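Local structure of 23S rRNA (guanine(2535)-N(1))-methyltransferase (Streptomyces viridochromogenes, 1O9G) at residues Gly61-Thr67 with Leu92-Leu97; Ser2-His6 with Glu228-Ile232; Ala168-Val172 with Leu204-Ala208; Glu109-Arg113 with Tyr124-Gln129. The protein methylates guanine-2535 of 23S ribosomal RNA at N1, using S-adenosylmethionine as methyl donor, and thereby confers resistance to the orthosomycin antibiotic avilamycin. The protein carries 3 engineered substitutions. One frame throughout, in Å; residues are numbered along the deposited sequence.

Contact 1 (Gly61-Thr67 with Leu92-Leu97); sequences GSGYLLT and LAAKNL
Asn-96 reaches from its helix to the loop carbonyl of Ser-62, and this is the one direct hydrogen bond across the contact. ND2 lies 2.9 Å from Ser-62 O with an N-H...O angle of 163°. The oxygen sits close to the amide plane, although the donor stands above the carbonyl plane. Because OD1 accepts from the backbone N of His-23, both ends of the amide are engaged, which fixes its rotation. A CA-H...O contact from Ala-93 CA, 3.1 Å from Ser-62 O, brings the same oxygen a second neighbour.

Within the loop, Ser-62 OG accepts from Tyr-64 N in an ST turn. Gly-63 occupies the N-cap position, and its carbonyl receives Thr-67 N and Thr-67 OG1 from opposite faces. OG1 lies 2.8 Å from Gly-63 O; with chi1 at -62° it stands beside the backbone N, which also turns it onto the Asn-96 chain, 3.3 Å from Asn-96 CB.

Backbone and apolar contacts complete the join. Gly-63, with no side chain, lets its CA come within 4.1 Å of Ala-93 CA. Leu-66 CD2 meets Leu-97 CD2 at 4.1 Å.

The Gly-Ser-Gly sequence following strand 53-57 and leading into helix 64-72 is consistent with motif I, the glycine-rich loop that contacts S-adenosylmethionine in Rossmann-like methyltransferases. Helix 87-98 flanks it, and Leu-66 and Leu-97 both press on Ala-82 of strand 77-84, while Ala-93 rests on Ile-149 of strand 147-151.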
loop_
_atom_site.group_PDB
_atom_site.type_symbol
_atom_site.label_atom_id
_atom_site.label_comp_id
_atom_site.label_asym_id
_atom_site.label_seq_id
_atom_site.Cartn_x
_atom_site.Cartn_y
_atom_site.Cartn_z
ATOM N N GLY A 61 -3.421 7.485 -1.269
ATOM C CA GLY A 61 -3.191 8.548 -0.326
ATOM C C GLY A 61 -1.795 9.082 -0.448
ATOM O O GLY A 61 -1.351 9.389 -1.544
ATOM N N SER A 62 -1.113 9.163 0.686
ATOM C CA SER A 62 0.258 9.664 0.758
ATOM C C SER A 62 1.284 8.732 0.157
ATOM O O SER A 62 2.459 9.080 0.060
ATOM C CB SER A 62 0.638 9.872 2.227
ATOM O OG SER A 62 0.823 8.632 2.903
ATOM N N GLY A 63 0.881 7.504 -0.190
ATOM C CA GLY A 63 1.785 6.522 -0.741
ATOM C C GLY A 63 2.689 5.851 0.277
ATOM O O GLY A 63 3.543 5.029 -0.116
ATOM N N TYR A 64 2.517 6.167 1.559
ATOM C CA TYR A 64 3.371 5.596 2.584
ATOM C C TYR A 64 3.192 4.082 2.598
ATOM O O TYR A 64 4.173 3.331 2.681
ATOM C CB TYR A 64 3.014 6.211 3.948
ATOM C CG TYR A 64 3.724 5.540 5.069
ATOM C CD1 TYR A 64 5.036 5.874 5.373
ATOM C CD2 TYR A 64 3.093 4.575 5.833
ATOM C CE1 TYR A 64 5.728 5.217 6.384
ATOM C CE2 TYR A 64 3.761 3.923 6.872
ATOM C CZ TYR A 64 5.067 4.253 7.147
ATOM O OH TYR A 64 5.759 3.614 8.144
ATOM N N LEU A 65 1.948 3.610 2.597
ATOM C CA LEU A 65 1.668 2.195 2.685
ATOM C C LEU A 65 2.319 1.406 1.543
ATOM O O LEU A 65 3.000 0.402 1.757
ATOM C CB LEU A 65 0.166 1.929 2.777
ATOM C CG LEU A 65 -0.316 0.486 2.776
ATOM C CD1 LEU A 65 0.364 -0.365 3.862
ATOM C CD2 LEU A 65 -1.842 0.464 2.943
ATOM N N LEU A 66 2.110 1.853 0.329
ATOM C CA LEU A 66 2.647 1.167 -0.826
ATOM C C LEU A 66 4.156 1.192 -0.816
ATOM O O LEU A 66 4.776 0.218 -1.195
ATOM C CB LEU A 66 2.081 1.778 -2.120
ATOM C CG LEU A 66 2.489 1.077 -3.415
ATOM C CD1 LEU A 66 1.950 -0.340 -3.461
ATOM C CD2 LEU A 66 1.999 1.853 -4.581
ATOM N N THR A 67 4.734 2.280 -0.344
ATOM C CA THR A 67 6.182 2.410 -0.347
ATOM C C THR A 67 6.810 1.501 0.715
ATOM O O THR A 67 7.841 0.849 0.455
ATOM C CB THR A 67 6.600 3.865 -0.140
ATOM O OG1 THR A 67 6.086 4.672 -1.225
ATOM C CG2 THR A 67 8.096 4.015 -0.191
ATOM N N LEU A 92 2.617 14.020 -2.629
ATOM C CA LEU A 92 3.373 13.377 -1.569
ATOM C C LEU A 92 3.627 11.905 -1.894
ATOM O O LEU A 92 4.714 11.406 -1.642
ATOM C CB LEU A 92 2.663 13.509 -0.244
ATOM C CG LEU A 92 3.524 13.183 0.985
ATOM C CD1 LEU A 92 4.664 14.200 1.196
ATOM C CD2 LEU A 92 2.633 13.175 2.194
ATOM N N ALA A 93 2.647 11.224 -2.488
ATOM C CA ALA A 93 2.823 9.838 -2.907
ATOM C C ALA A 93 3.977 9.706 -3.884
ATOM O O ALA A 93 4.758 8.768 -3.823
ATOM C CB ALA A 93 1.555 9.227 -3.488
ATOM N N ALA A 94 4.123 10.697 -4.751
ATOM C CA ALA A 94 5.190 10.672 -5.726
ATOM C C ALA A 94 6.551 10.785 -5.024
ATOM O O ALA A 94 7.495 10.135 -5.432
ATOM C CB ALA A 94 5.017 11.770 -6.735
ATOM N N LYS A 95 6.667 11.622 -3.993
ATOM C CA LYS A 95 7.899 11.714 -3.208
ATOM C C LYS A 95 8.207 10.384 -2.544
ATOM O O LYS A 95 9.360 9.962 -2.487
ATOM C CB LYS A 95 7.840 12.829 -2.144
ATOM C CG LYS A 95 7.865 14.219 -2.707
ATOM C CD LYS A 95 7.946 15.249 -1.581
ATOM C CE LYS A 95 9.362 15.459 -1.063
ATOM N NZ LYS A 95 9.487 16.759 -0.355
ATOM N N ASN A 96 7.186 9.708 -2.040
ATOM C CA ASN A 96 7.418 8.406 -1.424
ATOM C C ASN A 96 7.836 7.385 -2.467
ATOM O O ASN A 96 8.783 6.643 -2.247
ATOM C CB ASN A 96 6.224 7.919 -0.589
ATOM C CG ASN A 96 6.216 8.480 0.806
ATOM O OD1 ASN A 96 7.273 8.553 1.416
ATOM N ND2 ASN A 96 5.036 8.829 1.356
ATOM N N LEU A 97 7.161 7.346 -3.610
ATOM C CA LEU A 97 7.531 6.381 -4.643
ATOM C C LEU A 97 8.930 6.609 -5.217
ATOM O O LEU A 97 9.559 5.688 -5.711
ATOM C CB LEU A 97 6.533 6.316 -5.789
ATOM C CG LEU A 97 5.216 5.690 -5.444
ATOM C CD1 LEU A 97 4.440 5.591 -6.755
ATOM C CD2 LEU A 97 5.266 4.357 -4.805
#

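Contact 2 (Ser2-His6 with Glu228-Ile232); sequences SAYRH and ERLKI
Ser-2 is received by the backbone of Lys-231: Lys-231 N donates to Ser-2 OG over 3.1 Å, at an N-H...O angle of 161°. The hydroxyl stands beside the residue's own backbone N, and both polar groups face the strand. That N adds a weak bond to Lys-231 O, while a water lies 2.9 Å from Ser-2 OG and in turn gives a weak hydrogen bond to Arg-229 O.

Ile-232 fills the angle between Ser-2 and Tyr-4. Its CD1 lies over one face of the tyrosine ring and 3.5 Å from Ser-2 O; the other branch, CG2, approaches the phenol end, 3.2 Å from Tyr-4 OH.

The strand receiving these groups, 228-232, is outermost in the mixed sheet of this Rossmann-like domain. The run from Ser-2 to Arg-5 heads 106° away from the strand, so it crosses the strand and does not pair alongside it.

Farther along, Arg-5 NH1 makes a salt bridge of 2.9 Å to Glu-228 OE2. The carboxylate is at the guanidinium edge, but the nitrogen meets OE2 from above the carboxylate plane, the two planes being 53° apart.

Helix 33-45 and the residue just beyond it set the second shell. Arg-42 and Arg-46 hold OE2 and OE1 of Glu-228 respectively, Glu-38 accepts from the backbone N atoms of Arg-5 and His-6, and Arg-34 forms a cation-pi contact with Tyr-4.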
loop_
_atom_site.group_PDB
_atom_site.type_symbol
_atom_site.label_atom_id
_atom_site.label_comp_id
_atom_site.label_asym_id
_atom_site.label_seq_id
_atom_site.Cartn_x
_atom_site.Cartn_y
_atom_site.Cartn_z
ATOM N N SER A 2 -7.779 -11.533 16.145
ATOM C CA SER A 2 -6.816 -12.266 15.268
ATOM C C SER A 2 -5.394 -12.208 15.812
ATOM O O SER A 2 -5.043 -11.301 16.575
ATOM C CB SER A 2 -6.816 -11.694 13.844
ATOM O OG SER A 2 -8.097 -11.759 13.250
ATOM N N ALA A 3 -4.583 -13.175 15.383
ATOM C CA ALA A 3 -3.166 -13.246 15.725
ATOM C C ALA A 3 -2.325 -13.047 14.470
ATOM O O ALA A 3 -2.750 -13.397 13.365
ATOM C CB ALA A 3 -2.848 -14.594 16.362
ATOM N N TYR A 4 -1.140 -12.470 14.646
ATOM C CA TYR A 4 -0.156 -12.395 13.572
ATOM C C TYR A 4 0.323 -13.795 13.192
ATOM O O TYR A 4 0.885 -14.504 14.013
ATOM C CB TYR A 4 1.035 -11.532 13.981
ATOM C CG TYR A 4 0.702 -10.071 14.149
ATOM C CD1 TYR A 4 0.584 -9.233 13.044
ATOM C CD2 TYR A 4 0.509 -9.518 15.408
ATOM C CE1 TYR A 4 0.279 -7.897 13.191
ATOM C CE2 TYR A 4 0.200 -8.178 15.561
ATOM C CZ TYR A 4 0.095 -7.371 14.446
ATOM O OH TYR A 4 -0.199 -6.035 14.578
ATOM N N ARG A 5 0.056 -14.177 11.948
ATOM C CA ARG A 5 0.448 -15.457 11.380
ATOM C C ARG A 5 1.832 -15.402 10.732
ATOM O O ARG A 5 2.554 -16.394 10.700
ATOM C CB ARG A 5 -0.598 -15.870 10.341
ATOM C CG ARG A 5 -0.608 -17.332 10.000
ATOM C CD ARG A 5 -1.636 -17.706 8.959
ATOM N NE ARG A 5 -2.992 -17.457 9.445
ATOM C CZ ARG A 5 -3.962 -16.881 8.741
ATOM N NH1 ARG A 5 -3.774 -16.493 7.484
ATOM N NH2 ARG A 5 -5.155 -16.703 9.291
ATOM N N HIS A 6 2.198 -14.228 10.218
ATOM C CA HIS A 6 3.401 -14.051 9.402
ATOM C C HIS A 6 4.388 -13.136 10.074
ATOM O O HIS A 6 5.576 -13.444 10.150
ATOM C CB HIS A 6 3.021 -13.481 8.036
ATOM C CG HIS A 6 2.226 -14.430 7.214
ATOM N ND1 HIS A 6 0.850 -14.419 7.203
ATOM C CD2 HIS A 6 2.607 -15.434 6.390
ATOM C CE1 HIS A 6 0.415 -15.389 6.421
ATOM N NE2 HIS A 6 1.460 -16.016 5.910
ATOM N N GLU A 228 -10.814 -14.317 3.512
ATOM C CA GLU A 228 -10.180 -14.178 4.824
ATOM C C GLU A 228 -10.468 -12.782 5.434
ATOM O O GLU A 228 -10.622 -11.792 4.712
ATOM C CB GLU A 228 -8.664 -14.343 4.676
ATOM C CG GLU A 228 -7.945 -14.741 5.948
ATOM C CD GLU A 228 -6.467 -15.008 5.738
ATOM O OE1 GLU A 228 -6.083 -15.688 4.767
ATOM O OE2 GLU A 228 -5.671 -14.567 6.574
ATOM N N ARG A 229 -10.534 -12.745 6.765
ATOM C CA ARG A 229 -10.683 -11.536 7.549
ATOM C C ARG A 229 -9.675 -11.516 8.691
ATOM O O ARG A 229 -9.229 -12.551 9.147
ATOM C CB ARG A 229 -12.069 -11.465 8.149
ATOM C CG ARG A 229 -13.152 -11.158 7.183
ATOM C CD ARG A 229 -14.492 -11.154 7.862
ATOM N NE ARG A 229 -15.584 -10.971 6.920
ATOM C CZ ARG A 229 -15.926 -9.811 6.380
ATOM N NH1 ARG A 229 -15.276 -8.703 6.684
ATOM N NH2 ARG A 229 -16.934 -9.767 5.527
ATOM N N LEU A 230 -9.281 -10.316 9.103
ATOM C CA LEU A 230 -8.547 -10.136 10.340
ATOM C C LEU A 230 -8.966 -8.868 11.087
ATOM O O LEU A 230 -9.529 -7.939 10.503
ATOM C CB LEU A 230 -7.028 -10.231 10.119
ATOM C CG LEU A 230 -6.295 -9.060 9.475
ATOM C CD1 LEU A 230 -6.350 -7.778 10.306
ATOM C CD2 LEU A 230 -4.829 -9.417 9.245
ATOM N N LYS A 231 -8.723 -8.883 12.394
ATOM C CA LYS A 231 -8.952 -7.758 13.297
ATOM C C LYS A 231 -7.712 -7.598 14.157
ATOM O O LYS A 231 -7.342 -8.531 14.883
ATOM C CB LYS A 231 -10.141 -8.052 14.210
ATOM C CG LYS A 231 -11.459 -8.234 13.474
ATOM C CD LYS A 231 -12.528 -8.831 14.394
ATOM C CE LYS A 231 -13.026 -7.801 15.415
ATOM N NZ LYS A 231 -13.758 -8.417 16.563
ATOM N N ILE A 232 -7.039 -6.456 14.045
ATOM C CA ILE A 232 -5.889 -6.142 14.880
ATOM C C ILE A 232 -6.062 -4.724 15.376
ATOM O O ILE A 232 -6.191 -3.802 14.584
ATOM C CB ILE A 232 -4.574 -6.261 14.071
ATOM C CG1 ILE A 232 -4.406 -7.682 13.499
ATOM C CG2 ILE A 232 -3.371 -5.857 14.917
ATOM C CD1 ILE A 232 -4.037 -8.724 14.505
HETATM O O HOH W 1 -10.776 -12.173 12.095
#

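Contact 3 (Ala168-Val172 with Leu204-Ala208); sequences APDVV and LPAHA
Leu-204 crosses the Pro-169 ring at about a right angle, and its two methyls face mainly different partners. CD2 bears on the proline, 3.7 Å from Pro-169 CB, while CD1 reaches Val-172 CG2 at 4.0 Å. The valine chain, too, is crossed nearly perpendicularly. With chi1 at -67° CG stands anti to the carbonyl carbon, and a nearly straight chi2 of 167° carries the fork across to both partners.

The next residue, Pro-205, presents the CG-CD side of its ring to the opposite backbone, with CD 3.2 Å from Pro-169 O. Its CG also touches the methyl of Ala-168. Leu-204 CD2 and Ala-208 CB close in on the same carbonyl oxygen, the latter 3.5 Å from Pro-169 O. This buried oxygen has no hydrogen-bonding partner in the model; the facing segment meets it with carbon atoms.

Asp-170 and His-207 approach obliquely, the carboxylate near the imidazole edge and the planes 32° apart, but their closest approach is too short to be trusted and no hydrogen bond forms. Asp-170 OD2 is instead held by Thr-54 N. Ala-208, the last residue of the type I turn that begins at Pro-205, brings its CA to 3.3 Å from Asp-170 O in a CA-H...O contact.

Both segments lead into neighbouring parallel strands, 171-175 and 209-214, at one end of a beta-alpha-beta crossover through helix 190-203. Leu-204 and Ala-208 also touch Ala-242 of helix 242-247, and strand 53-57 adjoins on the other edge of 171-175.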
loop_
_atom_site.group_PDB
_atom_site.type_symbol
_atom_site.label_atom_id
_atom_site.label_comp_id
_atom_site.label_asym_id
_atom_site.label_seq_id
_atom_site.Cartn_x
_atom_site.Cartn_y
_atom_site.Cartn_z
ATOM N N ALA A 168 -1.170 -6.544 -15.187
ATOM C CA ALA A 168 -2.250 -7.308 -14.564
ATOM C C ALA A 168 -1.937 -7.522 -13.078
ATOM O O ALA A 168 -1.269 -8.499 -12.709
ATOM C CB ALA A 168 -2.430 -8.640 -15.283
ATOM N N PRO A 169 -2.362 -6.616 -12.195
ATOM C CA PRO A 169 -2.037 -6.778 -10.772
ATOM C C PRO A 169 -2.509 -8.098 -10.167
ATOM O O PRO A 169 -3.629 -8.511 -10.411
ATOM C CB PRO A 169 -2.727 -5.599 -10.133
ATOM C CG PRO A 169 -2.772 -4.604 -11.193
ATOM C CD PRO A 169 -3.059 -5.349 -12.441
ATOM N N ASP A 170 -1.638 -8.713 -9.376
ATOM C CA ASP A 170 -1.991 -9.911 -8.629
ATOM C C ASP A 170 -2.594 -9.600 -7.265
ATOM O O ASP A 170 -3.310 -10.410 -6.730
ATOM C CB ASP A 170 -0.757 -10.787 -8.446
ATOM C CG ASP A 170 0.010 -10.978 -9.738
ATOM O OD1 ASP A 170 -0.475 -11.733 -10.608
ATOM O OD2 ASP A 170 1.051 -10.344 -9.998
ATOM N N VAL A 171 -2.224 -8.460 -6.688
ATOM C CA VAL A 171 -2.683 -8.043 -5.377
ATOM C C VAL A 171 -3.047 -6.575 -5.448
ATOM O O VAL A 171 -2.274 -5.766 -5.968
ATOM C CB VAL A 171 -1.613 -8.279 -4.278
ATOM C CG1 VAL A 171 -2.100 -7.801 -2.907
ATOM C CG2 VAL A 171 -1.213 -9.768 -4.211
ATOM N N VAL A 172 -4.225 -6.261 -4.934
ATOM C CA VAL A 172 -4.605 -4.904 -4.577
ATOM C C VAL A 172 -4.594 -4.853 -3.050
ATOM O O VAL A 172 -5.116 -5.734 -2.386
ATOM C CB VAL A 172 -5.990 -4.574 -5.090
ATOM C CG1 VAL A 172 -6.526 -3.281 -4.405
ATOM C CG2 VAL A 172 -5.978 -4.468 -6.587
ATOM N N LEU A 204 -9.062 -6.531 -13.225
ATOM C CA LEU A 204 -8.027 -7.442 -12.707
ATOM C C LEU A 204 -8.074 -8.820 -13.321
ATOM O O LEU A 204 -9.128 -9.263 -13.777
ATOM C CB LEU A 204 -8.188 -7.609 -11.205
ATOM C CG LEU A 204 -7.905 -6.366 -10.392
ATOM C CD1 LEU A 204 -8.405 -6.556 -8.957
ATOM C CD2 LEU A 204 -6.421 -6.057 -10.431
ATOM N N PRO A 205 -6.959 -9.540 -13.281
ATOM C CA PRO A 205 -7.011 -10.955 -13.638
ATOM C C PRO A 205 -7.820 -11.721 -12.581
ATOM O O PRO A 205 -7.946 -11.254 -11.439
ATOM C CB PRO A 205 -5.545 -11.372 -13.655
ATOM C CG PRO A 205 -4.877 -10.460 -12.702
ATOM C CD PRO A 205 -5.623 -9.157 -12.783
ATOM N N ALA A 206 -8.383 -12.865 -12.977
ATOM C CA ALA A 206 -9.341 -13.622 -12.182
ATOM C C ALA A 206 -8.775 -14.023 -10.827
ATOM O O ALA A 206 -9.478 -14.039 -9.815
ATOM C CB ALA A 206 -9.770 -14.840 -12.942
ATOM N N HIS A 207 -7.492 -14.329 -10.803
ATOM C CA HIS A 207 -6.840 -14.793 -9.565
ATOM C C HIS A 207 -6.503 -13.718 -8.555
ATOM O O HIS A 207 -6.095 -14.041 -7.447
ATOM C CB HIS A 207 -5.547 -15.539 -9.871
ATOM C CG HIS A 207 -4.493 -14.669 -10.486
ATOM N ND1 HIS A 207 -3.485 -14.055 -9.773
ATOM C CD2 HIS A 207 -4.311 -14.313 -11.776
ATOM C CE1 HIS A 207 -2.741 -13.346 -10.600
ATOM N NE2 HIS A 207 -3.226 -13.483 -11.819
ATOM N N ALA A 208 -6.609 -12.453 -8.933
ATOM C CA ALA A 208 -6.104 -11.382 -8.106
ATOM C C ALA A 208 -6.801 -11.383 -6.747
ATOM O O ALA A 208 -8.015 -11.576 -6.653
ATOM C CB ALA A 208 -6.332 -10.046 -8.770
#

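Contact 4 (Glu109-Arg113 with Tyr124-Gln129); sequences ELERR and YLEAAQ
Arg-113 lays one face of its guanidinium over the methyl of Ala-128, with CZ 3.9 Å from Ala-128 CB. The methyl sits over the centre of the group, and the aliphatic part of the chain packs on it as well, Arg-113 CG being 3.7 Å from Ala-128 CB. In-plane bonds at the guanidinium edge keep this orientation: NE and NH2 grip Glu-109 side-on, both to a single oxygen, NH2 lying 2.8 Å from Glu-109 OE2. The other oxygen of that carboxylate has a salt bridge to Arg-135, on the partner helix.

The axes of the segments 109-113 and 124-129 run 162° apart and approach to 8.1 Å, consistent with the small Ala-127 and Ala-128 at the interface; the segments belong to helices 102-119 and 122-140, an antiparallel hairpin. Glu-109 CG also meets backbone here, 3.4 Å from Ala-128 O.

Next to Arg-113 in the chain, Arg-112 runs beside Ala-127. A bend at chi2 (-54°) swings its chain along that methyl, NE being 3.6 Å from Ala-127 CB. The guanidinium then comes up to the edge of the Tyr-124 ring, with NH1 3.8 Å from Tyr-124 CE1 and the planes 57° apart, which is not a face-on cation-pi geometry. Gln-115 OE1 accepts from NH1, and the backbone O of Val-20 from NH2, tying the arginine to its own helix and to an N-terminal loop.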
loop_
_atom_site.group_PDB
_atom_site.type_symbol
_atom_site.label_atom_id
_atom_site.label_comp_id
_atom_site.label_asym_id
_atom_site.label_seq_id
_atom_site.Cartn_x
_atom_site.Cartn_y
_atom_site.Cartn_z
ATOM N N GLU A 109 18.785 10.704 1.512
ATOM C CA GLU A 109 19.899 10.630 2.465
ATOM C C GLU A 109 20.668 11.951 2.433
ATOM O O GLU A 109 21.032 12.481 3.486
ATOM C CB GLU A 109 20.865 9.477 2.143
ATOM C CG GLU A 109 22.011 9.336 3.122
ATOM C CD GLU A 109 23.002 8.243 2.761
ATOM O OE1 GLU A 109 22.710 7.452 1.850
ATOM O OE2 GLU A 109 24.075 8.207 3.399
ATOM N N LEU A 110 20.916 12.476 1.242
ATOM C CA LEU A 110 21.682 13.709 1.085
ATOM C C LEU A 110 20.910 14.852 1.715
ATOM O O LEU A 110 21.499 15.691 2.389
ATOM C CB LEU A 110 21.999 14.004 -0.376
ATOM C CG LEU A 110 22.745 15.274 -0.728
ATOM C CD1 LEU A 110 24.079 15.353 0.004
ATOM C CD2 LEU A 110 22.935 15.290 -2.237
ATOM N N GLU A 111 19.607 14.919 1.486
ATOM C CA GLU A 111 18.768 15.953 2.081
ATOM C C GLU A 111 18.890 15.950 3.604
ATOM O O GLU A 111 19.040 16.999 4.227
ATOM C CB GLU A 111 17.294 15.787 1.689
ATOM C CG GLU A 111 16.361 16.787 2.352
ATOM C CD GLU A 111 14.902 16.666 1.918
ATOM O OE1 GLU A 111 14.383 15.531 1.797
ATOM O OE2 GLU A 111 14.270 17.713 1.694
ATOM N N ARG A 112 18.802 14.760 4.194
ATOM C CA ARG A 112 18.908 14.588 5.639
ATOM C C ARG A 112 20.295 14.998 6.148
ATOM O O ARG A 112 20.411 15.630 7.200
ATOM C CB ARG A 112 18.600 13.154 6.053
ATOM C CG ARG A 112 17.138 12.781 5.939
ATOM C CD ARG A 112 16.236 13.729 6.669
ATOM N NE ARG A 112 14.918 13.203 6.982
ATOM C CZ ARG A 112 13.910 13.959 7.395
ATOM N NH1 ARG A 112 14.031 15.274 7.451
ATOM N NH2 ARG A 112 12.759 13.405 7.731
ATOM N N ARG A 113 21.347 14.628 5.436
ATOM C CA ARG A 113 22.704 15.042 5.808
ATOM C C ARG A 113 22.881 16.541 5.749
ATOM O O ARG A 113 23.524 17.124 6.642
ATOM C CB ARG A 113 23.755 14.354 4.950
ATOM C CG ARG A 113 23.833 12.875 5.200
ATOM C CD ARG A 113 25.018 12.187 4.578
ATOM N NE ARG A 113 24.895 10.754 4.767
ATOM C CZ ARG A 113 25.170 10.108 5.898
ATOM N NH1 ARG A 113 25.614 10.754 6.965
ATOM N NH2 ARG A 113 24.990 8.787 5.955
ATOM N N TYR A 124 18.318 13.967 12.362
ATOM C CA TYR A 124 18.561 14.070 10.921
ATOM C C TYR A 124 19.603 13.023 10.511
ATOM O O TYR A 124 19.519 12.448 9.421
ATOM C CB TYR A 124 19.005 15.468 10.502
ATOM C CG TYR A 124 17.942 16.515 10.653
ATOM C CD1 TYR A 124 16.799 16.482 9.878
ATOM C CD2 TYR A 124 18.074 17.512 11.577
ATOM C CE1 TYR A 124 15.829 17.442 10.012
ATOM C CE2 TYR A 124 17.086 18.488 11.751
ATOM C CZ TYR A 124 15.971 18.434 10.955
ATOM O OH TYR A 124 15.032 19.418 11.139
ATOM N N LEU A 125 20.599 12.799 11.372
ATOM C CA LEU A 125 21.603 11.773 11.093
ATOM C C LEU A 125 21.074 10.353 11.314
ATOM O O LEU A 125 21.496 9.443 10.616
ATOM C CB LEU A 125 22.868 12.000 11.921
ATOM C CG LEU A 125 23.779 13.111 11.450
ATOM C CD1 LEU A 125 25.002 13.177 12.361
ATOM C CD2 LEU A 125 24.209 12.952 9.968
ATOM N N GLU A 126 20.157 10.174 12.251
ATOM C CA GLU A 126 19.423 8.917 12.430
ATOM C C GLU A 126 18.668 8.615 11.120
ATOM O O GLU A 126 18.692 7.481 10.634
ATOM C CB GLU A 126 18.458 8.981 13.625
ATOM C CG GLU A 126 19.119 8.941 15.012
ATOM C CD GLU A 126 18.124 9.046 16.182
ATOM O OE1 GLU A 126 17.483 10.108 16.365
ATOM O OE2 GLU A 126 17.976 8.076 16.933
ATOM N N ALA A 127 18.074 9.634 10.508
ATOM C CA ALA A 127 17.327 9.445 9.282
ATOM C C ALA A 127 18.252 9.185 8.091
ATOM O O ALA A 127 17.931 8.387 7.220
ATOM C CB ALA A 127 16.435 10.636 9.003
ATOM N N ALA A 128 19.379 9.884 8.009
ATOM C CA ALA A 128 20.317 9.671 6.907
ATOM C C ALA A 128 20.814 8.236 6.914
ATOM O O ALA A 128 20.841 7.622 5.865
ATOM C CB ALA A 128 21.474 10.651 6.974
ATOM N N GLN A 129 21.179 7.696 8.077
ATOM C CA GLN A 129 21.637 6.311 8.183
ATOM C C GLN A 129 20.524 5.313 7.842
ATOM O O GLN A 129 20.796 4.277 7.247
ATOM C CB GLN A 129 22.264 6.023 9.566
ATOM C CG GLN A 129 21.343 6.015 10.835
ATOM C CD GLN A 129 22.105 5.846 12.153
ATOM O OE1 GLN A 129 22.392 6.833 12.838
ATOM N NE2 GLN A 129 22.436 4.603 12.514
#

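Overall arrangement
Contact 2 brings the N-terminal residues to a strand late in the chain and encloses the other three, which follow in the order 1, 4, 3. Contacts 2 and 3 reach the same mixed sheet, their centres 22 Å apart: contact 2 at its outermost strand 228-232, contact 3 where strands 171-175 and 209-214 begin. Contact 1, nearest the middle of the molecule, joins two helices that pack on that sheet, and its centre is 21 Å from that of contact 3. Helix 87-98 is followed by helix 102-119, which leads from contact 1 to contact 4; their centres are 19 Å apart. Contacts 3 and 4, 37 Å apart between centres, mark opposite sides of a methyltransferase whose helical hairpin projects from a Rossmann-like core.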